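Local coordinates for glycosyl transferases group 1 family protein (Francisella tularensis subsp. tularensis, PDB 5I45) that probably transfers sugar residues as a GT-B-type glycosyltransferase, of which this chain is the C-terminal domain, at residues D75-K78 against E79-K83; S163-Q166 against I167-L171; R181-I184 against A185-Y189. All coordinates share one frame; numbering follows the deposited sequence. Where two conformers were deposited one is given.

Contact 1. Residues D75-K78 against E79-K83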
ATOM      1  N   ASP A  75     -12.289 -15.570   9.414  0.70 13.49           N
ATOM      2  CA  ASP A  75     -13.373 -15.752   8.459  0.70 14.35           C
ATOM      3  C   ASP A  75     -13.341 -14.670   7.382  0.70 12.70           C
ATOM      4  O   ASP A  75     -13.560 -14.934   6.215  0.70 12.53           O
ATOM      5  CB  ASP A  75     -14.737 -15.765   9.166  0.70 16.11           C
ATOM      6  CG  ASP A  75     -15.181 -14.387   9.628  0.70 16.57           C
ATOM      7  OD1 ASP A  75     -14.427 -13.708  10.401  0.70 17.25           O
ATOM      8  OD2 ASP A  75     -16.285 -13.994   9.192  0.70 18.45           O
ATOM      9  N   PHE A  76     -13.049 -13.439   7.817  1.00 11.48           N
ATOM     10  CA  PHE A  76     -12.960 -12.289   6.909  1.00 11.33           C
ATOM     11  C   PHE A  76     -11.831 -12.467   5.907  1.00 10.99           C
ATOM     12  O   PHE A  76     -11.988 -12.265   4.715  1.00 11.24           O
ATOM     13  CB  PHE A  76     -12.815 -11.025   7.763  1.00 11.27           C
ATOM     14  CG  PHE A  76     -12.545  -9.771   6.984  1.00 10.83           C
ATOM     15  CD1 PHE A  76     -13.502  -9.252   6.132  1.00 11.78           C
ATOM     16  CD2 PHE A  76     -11.347  -9.091   7.124  1.00 10.30           C
ATOM     17  CE1 PHE A  76     -13.246  -8.086   5.424  1.00 12.16           C
ATOM     18  CE2 PHE A  76     -11.099  -7.935   6.434  1.00 10.40           C
ATOM     19  CZ  PHE A  76     -12.037  -7.436   5.590  1.00 11.22           C
ATOM     20  N   LYS A  77     -10.678 -12.914   6.389  1.00 11.62           N
ATOM     21  CA  LYS A  77      -9.559 -13.173   5.504  1.00 12.77           C
ATOM     22  C   LYS A  77      -9.917 -14.272   4.487  1.00 13.17           C
ATOM     23  O   LYS A  77      -9.634 -14.122   3.292  1.00 12.75           O
ATOM     24  CB  LYS A  77      -8.322 -13.525   6.306  1.00 14.00           C
ATOM     25  CG  LYS A  77      -7.116 -13.833   5.446  1.00 16.31           C
ATOM     26  CD  LYS A  77      -5.885 -14.039   6.303  1.00 19.59           C
ATOM     27  CE  LYS A  77      -4.703 -14.504   5.477  1.00 22.56           C
ATOM     28  NZ  LYS A  77      -4.704 -15.976   5.335  1.00 25.06           N
ATOM     29  N   LYS A  78     -10.589 -15.332   4.938  1.00 14.54           N
ATOM     30  CA  LYS A  78     -11.013 -16.397   4.017  1.00 16.36           C
ATOM     31  C   LYS A  78     -11.945 -15.873   2.911  1.00 15.27           C
ATOM     32  O   LYS A  78     -11.832 -16.269   1.731  1.00 15.73           O
ATOM     33  CB  LYS A  78     -11.704 -17.513   4.774  1.00 19.65           C
ATOM     34  CG  LYS A  78     -10.766 -18.535   5.386  1.00 23.21           C
ATOM     35  CD  LYS A  78     -11.500 -19.645   6.147  1.00 26.23           C
ATOM     36  CE  LYS A  78     -12.755 -20.186   5.456  1.00 28.02           C
ATOM     37  NZ  LYS A  78     -14.022 -19.383   5.649  1.00 28.08           N
ATOM     38  N   GLU A  79     -12.862 -14.976   3.290  1.00 14.55           N
ATOM     39  CA  GLU A  79     -13.780 -14.398   2.299  1.00 14.90           C
ATOM     40  C   GLU A  79     -12.991 -13.571   1.296  1.00 13.39           C
ATOM     41  O   GLU A  79     -13.287 -13.598   0.120  1.00 14.13           O
ATOM     42  CB  GLU A  79     -14.880 -13.561   2.971  1.00 15.74           C
ATOM     43  CG  GLU A  79     -15.716 -12.635   2.081  1.00 17.46           C
ATOM     44  CD  GLU A  79     -16.741 -13.305   1.160  1.00 20.21           C
ATOM     45  OE1 GLU A  79     -16.799 -14.560   1.137  1.00 21.60           O
ATOM     46  OE2 GLU A  79     -17.518 -12.571   0.441  1.00 21.71           O
ATOM     47  N   LEU A  80     -12.013 -12.797   1.762  1.00 12.33           N
ATOM     48  CA  LEU A  80     -11.184 -12.041   0.819  1.00 11.82           C
ATOM     49  C   LEU A  80     -10.427 -12.959  -0.152  1.00 11.99           C
ATOM     50  O   LEU A  80     -10.370 -12.691  -1.354  1.00 11.89           O
ATOM     51  CB  LEU A  80     -10.222 -11.147   1.573  1.00 11.72           C
ATOM     52  CG  LEU A  80     -10.878 -10.081   2.442  1.00 12.58           C
ATOM     53  CD1 LEU A  80      -9.751  -9.287   3.096  1.00 12.92           C
ATOM     54  CD2 LEU A  80     -11.831  -9.195   1.686  1.00 13.28           C
ATOM     55  N   GLU A  81      -9.872 -14.038   0.379  1.00 12.57           N
ATOM     56  CA  GLU A  81      -9.153 -15.014  -0.475  1.00 14.30           C
ATOM     57  C   GLU A  81     -10.085 -15.617  -1.512  1.00 15.32           C
ATOM     58  O   GLU A  81      -9.690 -15.786  -2.668  1.00 14.87           O
ATOM     59  CB  GLU A  81      -8.490 -16.092   0.366  1.00 16.51           C
ATOM     60  CG  GLU A  81      -7.326 -15.564   1.175  1.00 18.51           C
ATOM     61  CD  GLU A  81      -6.905 -16.481   2.305  1.00 22.11           C
ATOM     62  OE1 GLU A  81      -7.693 -17.349   2.740  1.00 25.93           O
ATOM     63  OE2 GLU A  81      -5.772 -16.320   2.789  1.00 26.81           O
ATOM     64  N   GLN A  82     -11.318 -15.919  -1.108  1.00 15.94           N
ATOM     65  CA  GLN A  82     -12.336 -16.405  -2.043  1.00 18.21           C
ATOM     66  C   GLN A  82     -12.657 -15.411  -3.121  1.00 17.12           C
ATOM     67  O   GLN A  82     -12.825 -15.793  -4.281  1.00 18.18           O
ATOM     68  CB  GLN A  82     -13.670 -16.765  -1.324  1.00 20.75           C
ATOM     69  CG  GLN A  82     -14.880 -17.077  -2.235  1.00 24.25           C
ATOM     70  CD  GLN A  82     -15.665 -15.869  -2.783  1.00 25.13           C
ATOM     71  OE1 GLN A  82     -16.106 -15.888  -3.946  1.00 29.72           O
ATOM     72  NE2 GLN A  82     -15.847 -14.832  -1.964  1.00 25.55           N
ATOM     73  N   LYS A  83     -12.811 -14.144  -2.758  1.00 15.70           N
ATOM     74  CA  LYS A  83     -13.128 -13.118  -3.753  1.00 15.94           C
ATOM     75  C   LYS A  83     -12.040 -13.090  -4.819  1.00 14.73           C
ATOM     76  O   LYS A  83     -12.310 -12.992  -5.996  1.00 15.03           O
ATOM     77  CB  LYS A  83     -13.239 -11.714  -3.128  1.00 16.94           C
ATOM     78  CG  LYS A  83     -14.459 -11.425  -2.289  1.00 20.02           C
ATOM     79  CD  LYS A  83     -14.422  -9.971  -1.834  1.00 21.45           C
ATOM     80  CE  LYS A  83     -15.546  -9.641  -0.886  1.00 23.76           C
ATOM     81  NZ  LYS A  83     -16.874  -9.771  -1.520  1.00 26.05           N
TER
HETATM   82  O   HOH W   1      -7.159 -18.256   5.169  1.00 36.87           O
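Lys77 and Glu81, one turn apart on helix 74-86, form a salt bridge in which Lys77 NZ lies 2.8 Å from Glu81 OE2. The ammonium group meets that oxygen on its syn side, 32° out of the carboxylate plane. The lysine chain runs out extended, with CG anti to the backbone N (chi1 179°), and bends only at its last torsion, which turns NZ toward Glu81 OE2. A water donates to Glu81 OE1 at 2.6 Å and accepts a weak bond from Lys77 NZ, so both carboxylate oxygens are engaged. Further along, Glu79 OE2 and Lys83 NZ make a weaker ion pair at 3.5 Å.

The apolar contact is a CH-pi interaction: Leu80 CD1 sits over one face of the Phe76 ring, 4.1 Å from its centroid and 25° off the normal, nearest to CE2. Both side chains also touch Gln45 of helix 44-57, and Leu80 packs on Phe95 of strand 93-96.

Backbone i to i+4 bonds, such as Leu80 N to Phe76 O at 3.0 Å, set this spacing. The helix, part of a beta-alpha-beta unit, is amphipathic: Phe76 and Leu80 face the domain, while charged side chains lie toward the surface, where the Lys77-Glu81 pair probably steadies the helix.

Contact 2. Residues S163-Q166 against I167-L171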
ATOM      1  N   SER A 163     -14.815   3.037   0.117  0.50 12.48           N
ATOM      2  CA  SER A 163     -15.018   3.219  -1.340  0.50 12.36           C
ATOM      3  C   SER A 163     -13.958   2.576  -2.219  0.50 11.63           C
ATOM      4  O   SER A 163     -13.033   3.257  -2.718  0.50 10.89           O
ATOM      5  CB  SER A 163     -15.085   4.670  -1.737  0.50 12.84           C
ATOM      6  OG  SER A 163     -15.101   4.729  -3.173  0.50 13.38           O
ATOM      7  N   SER A 164     -14.158   1.297  -2.462  0.50 11.64           N
ATOM      8  CA  SER A 164     -13.248   0.542  -3.280  0.50 11.44           C
ATOM      9  C   SER A 164     -13.013   1.176  -4.654  0.50 11.64           C
ATOM     10  O   SER A 164     -11.890   1.195  -5.136  0.50 11.20           O
ATOM     11  CB  SER A 164     -13.734  -0.891  -3.453  0.50 11.80           C
ATOM     12  OG  SER A 164     -14.952  -0.947  -4.182  0.50 12.45           O
ATOM     13  N   GLN A 165     -14.065   1.657  -5.313  1.00 12.27           N
ATOM     14  CA  GLN A 165     -13.882   2.234  -6.648  1.00 13.21           C
ATOM     15  C   GLN A 165     -13.003   3.484  -6.616  1.00 12.61           C
ATOM     16  O   GLN A 165     -12.259   3.715  -7.555  1.00 13.18           O
ATOM     17  CB  GLN A 165     -15.216   2.519  -7.352  1.00 15.28           C
ATOM     18  CG  GLN A 165     -15.077   2.743  -8.858  1.00 17.05           C
ATOM     19  CD  GLN A 165     -14.411   1.571  -9.549  1.00 19.06           C
ATOM     20  OE1 GLN A 165     -14.766   0.424  -9.311  1.00 20.83           O
ATOM     21  NE2 GLN A 165     -13.394   1.860 -10.369  1.00 20.59           N
ATOM     22  N   GLN A 166     -13.089   4.297  -5.556  1.00 12.10           N
ATOM     23  CA  GLN A 166     -12.224   5.469  -5.482  1.00 11.78           C
ATOM     24  C   GLN A 166     -10.748   5.031  -5.393  1.00 10.79           C
ATOM     25  O   GLN A 166      -9.882   5.631  -6.016  1.00 11.18           O
ATOM     26  CB  GLN A 166     -12.589   6.383  -4.321  1.00 12.79           C
ATOM     27  CG  GLN A 166     -13.849   7.166  -4.553  1.00 14.75           C
ATOM     28  CD  GLN A 166     -14.197   8.049  -3.386  1.00 15.86           C
ATOM     29  OE1 GLN A 166     -13.300   8.503  -2.654  1.00 16.77           O
ATOM     30  NE2 GLN A 166     -15.488   8.314  -3.207  1.00 17.92           N
ATOM     31  N   ILE A 167     -10.466   3.988  -4.619  1.00  9.83           N
ATOM     32  CA  ILE A 167      -9.096   3.455  -4.558  1.00  9.56           C
ATOM     33  C   ILE A 167      -8.674   2.951  -5.952  1.00  9.46           C
ATOM     34  O   ILE A 167      -7.585   3.266  -6.423  1.00  9.28           O
ATOM     35  CB  ILE A 167      -8.975   2.341  -3.514  1.00  9.67           C
ATOM     36  CG1 ILE A 167      -9.248   2.857  -2.087  1.00  9.80           C
ATOM     37  CG2 ILE A 167      -7.574   1.722  -3.586  1.00  9.41           C
ATOM     38  CD1 ILE A 167      -9.384   1.760  -1.057  1.00 10.47           C
ATOM     39  N   ALA A 168      -9.538   2.181  -6.604  1.00  9.71           N
ATOM     40  CA  ALA A 168      -9.207   1.687  -7.933  1.00 10.04           C
ATOM     41  C   ALA A 168      -8.903   2.789  -8.912  1.00 10.19           C
ATOM     42  O   ALA A 168      -7.982   2.664  -9.725  1.00 10.22           O
ATOM     43  CB  ALA A 168     -10.332   0.811  -8.457  1.00 10.59           C
ATOM     44  N   ASP A 169      -9.698   3.860  -8.885  1.00 10.61           N
ATOM     45  CA  ASP A 169      -9.459   4.980  -9.806  1.00 11.23           C
ATOM     46  C   ASP A 169      -8.075   5.578  -9.585  1.00 10.93           C
ATOM     47  O   ASP A 169      -7.392   5.927 -10.529  1.00 10.80           O
ATOM     48  CB  ASP A 169     -10.535   6.064  -9.647  1.00 12.21           C
ATOM     49  CG  ASP A 169     -11.889   5.622 -10.128  1.00 13.66           C
ATOM     50  OD1 ASP A 169     -11.985   4.682 -10.941  1.00 15.06           O
ATOM     51  OD2 ASP A 169     -12.862   6.254  -9.683  1.00 16.37           O
ATOM     52  N   LYS A 170      -7.655   5.685  -8.325  1.00 12.07           N
ATOM     53  CA  LYS A 170      -6.322   6.229  -8.053  1.00 11.84           C
ATOM     54  C   LYS A 170      -5.212   5.266  -8.451  1.00 10.79           C
ATOM     55  O   LYS A 170      -4.177   5.687  -8.973  1.00 10.46           O
ATOM     56  CB  LYS A 170      -6.194   6.660  -6.595  1.00 12.94           C
ATOM     57  CG  LYS A 170      -7.194   7.731  -6.140  1.00 15.17           C
ATOM     58  CD  LYS A 170      -7.022   8.988  -6.974  1.00 16.71           C
ATOM     59  CE  LYS A 170      -7.801  10.180  -6.457  1.00 20.02           C
ATOM     60  NZ  LYS A 170      -9.049  10.424  -7.182  1.00 22.23           N
ATOM     61  N   LEU A 171      -5.423   3.980  -8.211  1.00 10.54           N
ATOM     62  CA  LEU A 171      -4.440   2.996  -8.650  1.00 10.17           C
ATOM     63  C   LEU A 171      -4.284   3.060 -10.166  1.00 10.82           C
ATOM     64  O   LEU A 171      -3.163   3.057 -10.700  1.00 10.78           O
ATOM     65  CB  LEU A 171      -4.869   1.600  -8.266  1.00 10.41           C
ATOM     66  CG  LEU A 171      -4.817   1.269  -6.794  1.00 10.63           C
ATOM     67  CD1 LEU A 171      -5.449  -0.072  -6.575  1.00 11.62           C
ATOM     68  CD2 LEU A 171      -3.378   1.247  -6.300  1.00 10.22           C
TER
HETATM   69  O   HOH W   2     -10.646   8.334  -6.415  1.00 20.89           O
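The Gln165 amide and the Asp169 carboxylate, the flat groups that meet here, have planes 55° apart and are joined by a hydrogen bond from Gln165 NE2 to Asp169 OD1 (3.2 Å, N-H...O angle 163°). The acceptor lies almost in the amide plane and the bond is nearly straight, whereas OD1 receives it from above the carboxylate plane, 48° out of it. Ala168 CB lies 3.8 Å from Gln165 NE2. The glutamine reaches forward by one turn, its CG anti to the backbone N and the chain folded at chi2.

At the helix start Ser163 is the N-cap: in the conformer described, its OG accepts from Gln166 N at 3.1 Å, capping a first-turn N-H that otherwise makes only a weak backbone bond, to Ser163 O. Gln166 OE1 in turn is held by Glu160 N. A water links Gln166 O (2.8 Å, donating) to Lys170 NZ one turn on (2.7 Å, accepting).

Helix 164-176 packs through Ile167 and Leu171 on strand 114-117, and Leu171 also meets Ile139 of strand 137-140. Toward helix 44-57, Ile167 touches Ala50 and Ala168 touches Thr54, so the helix lies on the parallel sheet alongside helix 44-57.

Contact 3. Residues R181-I184 against A185-Y189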
ATOM      1  N   ARG A 181       3.206   9.301 -11.167  1.00 10.90           N
ATOM      2  CA  ARG A 181       3.422   8.492  -9.970  1.00 10.42           C
ATOM      3  C   ARG A 181       4.748   8.832  -9.314  1.00 10.60           C
ATOM      4  O   ARG A 181       4.826   9.011  -8.103  1.00 10.37           O
ATOM      5  CB  ARG A 181       3.347   6.983 -10.277  1.00 10.73           C
ATOM      6  CG  ARG A 181       3.489   6.111  -9.043  1.00 10.66           C
ATOM      7  CD  ARG A 181       3.355   4.636  -9.292  1.00 11.70           C
ATOM      8  NE  ARG A 181       4.502   4.031  -9.935  1.00 12.52           N
ATOM      9  CZ  ARG A 181       4.593   3.583 -11.186  1.00 13.06           C
ATOM     10  NH1 ARG A 181       3.637   3.732 -12.086  1.00 13.12           N
ATOM     11  NH2 ARG A 181       5.693   2.939 -11.539  1.00 14.53           N
ATOM     12  N   TYR A 182       5.793   8.900 -10.117  1.00 11.37           N
ATOM     13  CA  TYR A 182       7.117   9.193  -9.556  1.00 12.29           C
ATOM     14  C   TYR A 182       7.206  10.597  -8.958  1.00 11.78           C
ATOM     15  O   TYR A 182       7.869  10.778  -7.932  1.00 11.83           O
ATOM     16  CB  TYR A 182       8.235   8.944 -10.581  1.00 14.19           C
ATOM     17  CG  TYR A 182       8.405   7.471 -10.977  1.00 15.75           C
ATOM     18  CD1 TYR A 182       8.378   6.463 -10.031  1.00 16.47           C
ATOM     19  CD2 TYR A 182       8.615   7.111 -12.284  1.00 17.72           C
ATOM     20  CE1 TYR A 182       8.548   5.129 -10.380  1.00 18.20           C
ATOM     21  CE2 TYR A 182       8.793   5.782 -12.652  1.00 18.97           C
ATOM     22  CZ  TYR A 182       8.747   4.794 -11.689  1.00 18.44           C
ATOM     23  OH  TYR A 182       8.938   3.454 -12.037  1.00 21.07           O
ATOM     24  N   LYS A 183       6.525  11.563  -9.562  0.50 11.95           N
ATOM     25  CA  LYS A 183       6.505  12.907  -9.021  0.50 12.36           C
ATOM     26  C   LYS A 183       5.742  12.998  -7.696  0.50 11.57           C
ATOM     27  O   LYS A 183       6.211  13.630  -6.758  0.50 11.55           O
ATOM     28  CB  LYS A 183       5.960  13.877 -10.046  0.50 13.52           C
ATOM     29  CG  LYS A 183       5.785  15.284  -9.514  0.50 14.68           C
ATOM     30  CD  LYS A 183       6.218  16.318 -10.519  0.50 16.56           C
ATOM     31  CE  LYS A 183       5.525  17.632 -10.234  0.50 17.31           C
ATOM     32  NZ  LYS A 183       4.797  17.531  -8.931  0.50 16.21           N
ATOM     33  N   ILE A 184       4.579  12.348  -7.635  1.00 10.74           N
ATOM     34  CA  ILE A 184       3.793  12.283  -6.405  1.00 10.68           C
ATOM     35  C   ILE A 184       4.620  11.652  -5.287  1.00 10.06           C
ATOM     36  O   ILE A 184       4.701  12.186  -4.200  1.00 10.20           O
ATOM     37  CB  ILE A 184       2.510  11.451  -6.644  1.00 10.79           C
ATOM     38  CG1 ILE A 184       1.546  12.217  -7.554  1.00 12.41           C
ATOM     39  CG2 ILE A 184       1.844  11.027  -5.337  1.00 11.05           C
ATOM     40  CD1 ILE A 184       0.891  13.412  -6.962  1.00 13.62           C
ATOM     41  N   ALA A 185       5.270  10.537  -5.622  1.00  9.39           N
ATOM     42  CA  ALA A 185       6.083   9.807  -4.636  1.00  9.24           C
ATOM     43  C   ALA A 185       7.262  10.644  -4.116  1.00  9.49           C
ATOM     44  O   ALA A 185       7.520  10.681  -2.926  1.00  9.68           O
ATOM     45  CB  ALA A 185       6.560   8.476  -5.191  1.00  9.56           C
ATOM     46  N   GLN A 186       7.964  11.293  -5.036  1.00  9.71           N
ATOM     47  CA  GLN A 186       9.054  12.179  -4.673  1.00 10.43           C
ATOM     48  C   GLN A 186       8.557  13.331  -3.808  1.00 10.29           C
ATOM     49  O   GLN A 186       9.211  13.694  -2.822  1.00 10.37           O
ATOM     50  CB  GLN A 186       9.737  12.674  -5.920  1.00 11.51           C
ATOM     51  CG  GLN A 186      10.933  13.569  -5.648  1.00 12.73           C
ATOM     52  CD  GLN A 186      12.121  12.822  -5.082  1.00 13.50           C
ATOM     53  OE1 GLN A 186      12.577  11.841  -5.665  1.00 14.66           O
ATOM     54  NE2 GLN A 186      12.639  13.269  -3.951  1.00 14.07           N
ATOM     55  N   ASN A 187       7.425  13.931  -4.160  1.00 10.30           N
ATOM     56  CA  ASN A 187       6.904  15.016  -3.361  1.00 10.85           C
ATOM     57  C   ASN A 187       6.576  14.544  -1.935  1.00 10.36           C
ATOM     58  O   ASN A 187       6.832  15.255  -0.977  1.00 11.00           O
ATOM     59  CB  ASN A 187       5.649  15.600  -3.996  1.00 11.68           C
ATOM     60  CG  ASN A 187       5.911  16.348  -5.292  1.00 13.07           C
ATOM     61  OD1 ASN A 187       4.974  16.593  -6.080  1.00 14.65           O
ATOM     62  ND2 ASN A 187       7.147  16.748  -5.529  1.00 13.57           N
ATOM     63  N   GLY A 188       5.993  13.349  -1.806  1.00  9.55           N
ATOM     64  CA  GLY A 188       5.705  12.790  -0.474  1.00  9.45           C
ATOM     65  C   GLY A 188       6.984  12.570   0.337  1.00  9.44           C
ATOM     66  O   GLY A 188       7.054  12.888   1.515  1.00  9.93           O
ATOM     67  N   TYR A 189       7.988  12.024  -0.346  1.00  9.32           N
ATOM     68  CA  TYR A 189       9.305  11.833   0.272  1.00  9.32           C
ATOM     69  C   TYR A 189       9.897  13.176   0.761  1.00 10.21           C
ATOM     70  O   TYR A 189      10.366  13.260   1.900  1.00 10.36           O
ATOM     71  CB  TYR A 189      10.241  11.155  -0.739  1.00  9.26           C
ATOM     72  CG  TYR A 189      11.650  11.085  -0.262  1.00  9.67           C
ATOM     73  CD1 TYR A 189      12.548  12.137  -0.490  1.00 10.20           C
ATOM     74  CD2 TYR A 189      12.089   9.998   0.491  1.00 10.08           C
ATOM     75  CE1 TYR A 189      13.828  12.094  -0.002  1.00 10.76           C
ATOM     76  CE2 TYR A 189      13.368   9.934   0.966  1.00 10.44           C
ATOM     77  CZ  TYR A 189      14.241  11.014   0.742  1.00 10.87           C
ATOM     78  OH  TYR A 189      15.518  10.995   1.233  1.00 11.45           O
TER
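In the conformer described, one of two modelled for the lysine, Lys183 NZ donates to Asn187 OD1 at 3.0 Å, the side-chain hydrogen bond across this turn of helix 178-195. The donor lies in the plane of the amide carbonyl and meets a lone pair, with a C=O...N angle of 135°. Asn187 CG is anti to its own carbonyl carbon (chi1 -69°), a torsion that lays the amide back over the preceding turn, with CG 3.1 Å from Lys183 O. The lysine chain arches above, bent at chi2 and again near its end, and its CG passes 3.8 Å from Asn187 OD1.

Other polar ends are held by partners beyond the two segments. Arg181 makes a salt bridge with Asp113 and also donates to the carbonyl of Leu174 in the preceding helix, while Gln186 OE1 accepts from Lys135 and Gln186 NE2 donates to Asp190 OD1.

The segments belong to the C-terminal helix of this Rossmann-like domain, which forms one half of the two-domain GT-B fold. Regular alpha-helical bonding runs through it, with Ala185 N to Arg181 O at 2.9 Å and Gly188 N to Ile184 O at 3.0 Å.

Packing within the turn is chiefly of side chain on backbone. Ala185 CB lies 3.4 Å from Arg181 O, and Gln186 CB is 3.3 Å from Tyr182 O. Beyond the turn, Tyr182 leans on Asp113 and Asn187 touches Asn155.

From the N terminus, the chain first reaches contact 1 on helix 74-86, which crosses between strands 61-66 and 93-96. After three further strands and two helices it enters contact 2 at the start of helix 164-176, then contact 3 on helix 178-195. Each is a local turn of one helix; none closes a long loop, and the three follow in series without nesting or crossing. Contacts 1 and 2 border helix 44-57, with nearest atoms about 9 Å apart. Contacts 2 and 3 occupy successive helices, joined where Arg181 reaches Leu174 of helix 164-176 and Asp113, just before strand 114-117. Contacts 1 and 3 lie on opposite sides of the domain centre, about 33 Å between centres.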